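Local coordinates for putative Lipoprotein (PDB 3U24) that is of unknown function but binds zinc and is possibly a metallopeptidase-like lipoprotein, at residues A[412-417]-A[437-442]. Sequence-based numbering, arbitrary orientation.
Sequences PGHYTQ and MVEGWA. With ZN (zinc ion), chain F.
His414 and Glu439 meet at a zinc site where the start of helix 414-423 faces helix 435-451; His408, from helix 401-409, is the third protein ligand and a water also binds. The HEAIPGH sequence and the later helical glutamate resemble the HExxH-plus-glutamate sites of zinc metallopeptidases, consistent with the family's clan, but with four residues rather than two between Glu409 and His414. His414 NE2 lies 2.1 Å from zinc; Glu439 chelates it unevenly, through OE1 at 2.1 Å and OE2 at 2.4 Å, its carboxylate turned 78° from the imidazole plane. Zinc on NE2 and a separate water on ND1, 2.7 Å away, hold the ring at both nitrogens; Ala442 CB packs over one face, 3.7 Å from the centroid (CH-pi). That second water also accepts from Gln417 NE2 and donates to Val438 O. With CG anti to its backbone N (chi1 170°), Trp441 directs NE1 at Pro412 O, 2.8 Å away, on a carbonyl lone pair but bent (N-H...O 143°); its CD1 lies 3.6 Å from Gln417 CB. A leucine at Trp441 would probably leave Pro412 O without this donor and open a gap beside Gln417 CB. ND1 donating to water leaves the NE2 lone pair for zinc.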
ATOM      1  N   PRO A 412       9.670 -16.130  -5.062  1.00 24.07           N
ATOM      2  CA  PRO A 412       8.280 -16.459  -5.169  1.00 23.03           C
ATOM      3  C   PRO A 412       7.349 -15.469  -4.441  1.00 22.56           C
ATOM      4  O   PRO A 412       6.275 -15.869  -3.960  1.00 21.07           O
ATOM      5  CB  PRO A 412       8.229 -17.809  -4.496  1.00 23.35           C
ATOM      6  CG  PRO A 412       9.159 -17.660  -3.359  1.00 23.91           C
ATOM      7  CD  PRO A 412      10.279 -16.797  -3.899  1.00 24.35           C
ATOM      8  N   GLY A 413       7.737 -14.192  -4.404  1.00 21.30           N
ATOM      9  CA  GLY A 413       6.911 -13.148  -3.777  1.00 20.96           C
ATOM     10  C   GLY A 413       5.750 -12.592  -4.612  1.00 20.89           C
ATOM     11  O   GLY A 413       4.878 -13.358  -5.129  1.00 20.04           O
ATOM     12  N   HIS A 414       5.724 -11.262  -4.786  1.00 20.46           N
ATOM     13  CA  HIS A 414       4.525 -10.642  -5.386  1.00 20.27           C
ATOM     14  C   HIS A 414       4.105 -11.197  -6.692  1.00 20.52           C
ATOM     15  O   HIS A 414       2.922 -11.422  -6.884  1.00 21.56           O
ATOM     16  CB  HIS A 414       4.662  -9.143  -5.533  1.00 20.12           C
ATOM     17  CG  HIS A 414       4.590  -8.416  -4.247  1.00 20.11           C
ATOM     18  ND1 HIS A 414       3.695  -8.733  -3.287  1.00 20.68           N
ATOM     19  CD2 HIS A 414       5.328  -7.362  -3.765  1.00 19.68           C
ATOM     20  CE1 HIS A 414       3.885  -7.920  -2.245  1.00 19.92           C
ATOM     21  NE2 HIS A 414       4.845  -7.050  -2.570  1.00 19.97           N
ATOM     22  N   TYR A 415       5.021 -11.420  -7.625  1.00 21.00           N
ATOM     23  CA  TYR A 415       4.581 -11.835  -8.975  1.00 21.26           C
ATOM     24  C   TYR A 415       3.970 -13.234  -8.913  1.00 21.19           C
ATOM     25  O   TYR A 415       2.893 -13.477  -9.497  1.00 20.54           O
ATOM     26  CB  TYR A 415       5.706 -11.770 -10.014  1.00 22.49           C
ATOM     27  CG  TYR A 415       5.347 -12.350 -11.370  1.00 24.30           C
ATOM     28  CD1 TYR A 415       4.466 -11.713 -12.192  1.00 25.10           C
ATOM     29  CD2 TYR A 415       5.894 -13.565 -11.820  1.00 25.86           C
ATOM     30  CE1 TYR A 415       4.116 -12.234 -13.413  1.00 26.50           C
ATOM     31  CE2 TYR A 415       5.558 -14.084 -13.053  1.00 26.34           C
ATOM     32  CZ  TYR A 415       4.651 -13.406 -13.846  1.00 27.25           C
ATOM     33  OH  TYR A 415       4.278 -13.875 -15.126  1.00 29.82           O
ATOM     34  N   THR A 416       4.623 -14.129  -8.181  1.00 20.51           N
ATOM     35  CA  THR A 416       4.123 -15.465  -8.024  1.00 21.05           C
ATOM     36  C   THR A 416       2.753 -15.500  -7.385  1.00 21.30           C
ATOM     37  O   THR A 416       1.863 -16.211  -7.864  1.00 20.73           O
ATOM     38  CB  THR A 416       5.086 -16.310  -7.217  1.00 21.44           C
ATOM     39  OG1 THR A 416       6.353 -16.244  -7.875  1.00 22.09           O
ATOM     40  CG2 THR A 416       4.645 -17.768  -7.155  1.00 21.04           C
ATOM     41  N   GLN A 417       2.581 -14.738  -6.313  1.00 21.41           N
ATOM     42  CA  GLN A 417       1.299 -14.675  -5.647  1.00 21.37           C
ATOM     43  C   GLN A 417       0.215 -14.100  -6.572  1.00 21.90           C
ATOM     44  O   GLN A 417      -0.943 -14.538  -6.505  1.00 21.58           O
ATOM     45  CB  GLN A 417       1.411 -13.838  -4.365  1.00 21.03           C
ATOM     46  CG  GLN A 417       0.155 -13.845  -3.485  1.00 21.40           C
ATOM     47  CD  GLN A 417      -0.810 -12.667  -3.715  1.00 21.72           C
ATOM     48  OE1 GLN A 417      -2.042 -12.850  -3.760  1.00 23.43           O
ATOM     49  NE2 GLN A 417      -0.274 -11.472  -3.795  1.00 20.99           N
HETATM   50  N   MSE A 437      -2.236  -9.439   3.543  1.00 21.05           N
HETATM   51  CA  MSE A 437      -1.932 -10.788   3.028  1.00 21.12           C
HETATM   52  C   MSE A 437      -0.915 -10.682   1.910  1.00 20.27           C
HETATM   53  O   MSE A 437       0.045 -11.406   1.911  1.00 19.75           O
HETATM   54  CB  MSE A 437      -3.209 -11.512   2.551  1.00 22.27           C
HETATM   55  CG  MSE A 437      -2.989 -12.906   1.930  1.00 23.43           C
HETATM   56 SE   MSE A 437      -2.491 -12.767   0.025  0.90 25.12          SE
HETATM   57  CE  MSE A 437      -2.119 -14.692  -0.297  1.00 25.60           C
ATOM     58  N   VAL A 438      -1.101  -9.720   1.001  1.00 20.04           N
ATOM     59  CA  VAL A 438      -0.275  -9.567  -0.194  1.00 19.70           C
ATOM     60  C   VAL A 438       1.146  -9.213   0.212  1.00 20.29           C
ATOM     61  O   VAL A 438       2.134  -9.865  -0.189  1.00 20.04           O
ATOM     62  CB  VAL A 438      -0.896  -8.508  -1.153  1.00 20.04           C
ATOM     63  CG1 VAL A 438       0.106  -8.022  -2.226  1.00 19.44           C
ATOM     64  CG2 VAL A 438      -2.225  -9.038  -1.738  1.00 19.34           C
ATOM     65  N   GLU A 439       1.264  -8.249   1.097  1.00 20.84           N
ATOM     66  CA  GLU A 439       2.583  -7.886   1.602  1.00 21.89           C
ATOM     67  C   GLU A 439       3.168  -8.944   2.540  1.00 21.72           C
ATOM     68  O   GLU A 439       4.365  -9.244   2.443  1.00 21.50           O
ATOM     69  CB  GLU A 439       2.559  -6.525   2.299  1.00 22.72           C
ATOM     70  CG  GLU A 439       2.526  -5.392   1.312  1.00 24.05           C
ATOM     71  CD  GLU A 439       3.740  -5.386   0.369  1.00 25.42           C
ATOM     72  OE1 GLU A 439       4.842  -5.902   0.739  1.00 24.61           O
ATOM     73  OE2 GLU A 439       3.586  -4.830  -0.744  1.00 26.77           O
ATOM     74  N   GLY A 440       2.350  -9.469   3.460  1.00 20.74           N
ATOM     75  CA  GLY A 440       2.811 -10.515   4.377  1.00 20.34           C
ATOM     76  C   GLY A 440       3.400 -11.716   3.649  1.00 19.81           C
ATOM     77  O   GLY A 440       4.426 -12.242   4.054  1.00 19.52           O
ATOM     78  N   TRP A 441       2.752 -12.128   2.559  1.00 18.77           N
ATOM     79  CA  TRP A 441       3.279 -13.186   1.728  1.00 18.66           C
ATOM     80  C   TRP A 441       4.672 -12.838   1.218  1.00 19.41           C
ATOM     81  O   TRP A 441       5.596 -13.669   1.287  1.00 19.92           O
ATOM     82  CB  TRP A 441       2.341 -13.507   0.559  1.00 17.94           C
ATOM     83  CG  TRP A 441       2.988 -14.421  -0.407  1.00 18.05           C
ATOM     84  CD1 TRP A 441       3.634 -14.089  -1.588  1.00 18.24           C
ATOM     85  CD2 TRP A 441       3.209 -15.871  -0.253  1.00 18.50           C
ATOM     86  NE1 TRP A 441       4.179 -15.200  -2.176  1.00 18.52           N
ATOM     87  CE2 TRP A 441       3.969 -16.296  -1.422  1.00 18.70           C
ATOM     88  CE3 TRP A 441       2.845 -16.817   0.690  1.00 18.51           C
ATOM     89  CZ2 TRP A 441       4.331 -17.616  -1.618  1.00 19.08           C
ATOM     90  CZ3 TRP A 441       3.258 -18.130   0.506  1.00 18.74           C
ATOM     91  CH2 TRP A 441       3.968 -18.521  -0.628  1.00 19.04           C
ATOM     92  N   ALA A 442       4.839 -11.634   0.667  1.00 18.98           N
ATOM     93  CA  ALA A 442       6.116 -11.270   0.091  1.00 19.58           C
ATOM     94  C   ALA A 442       7.192 -11.267   1.156  1.00 19.65           C
ATOM     95  O   ALA A 442       8.260 -11.792   0.901  1.00 20.32           O
ATOM     96  CB  ALA A 442       6.053  -9.929  -0.618  1.00 19.69           C
TER
HETATM   97 ZN    ZN F 595       5.814  -5.753  -1.167  1.00 22.36          ZN
HETATM   98  O   HOH W   1       2.309 -10.926  -2.609  1.00 18.51           O
HETATM   99  O   HOH W   2       6.550  -4.121  -2.333  1.00 27.28           O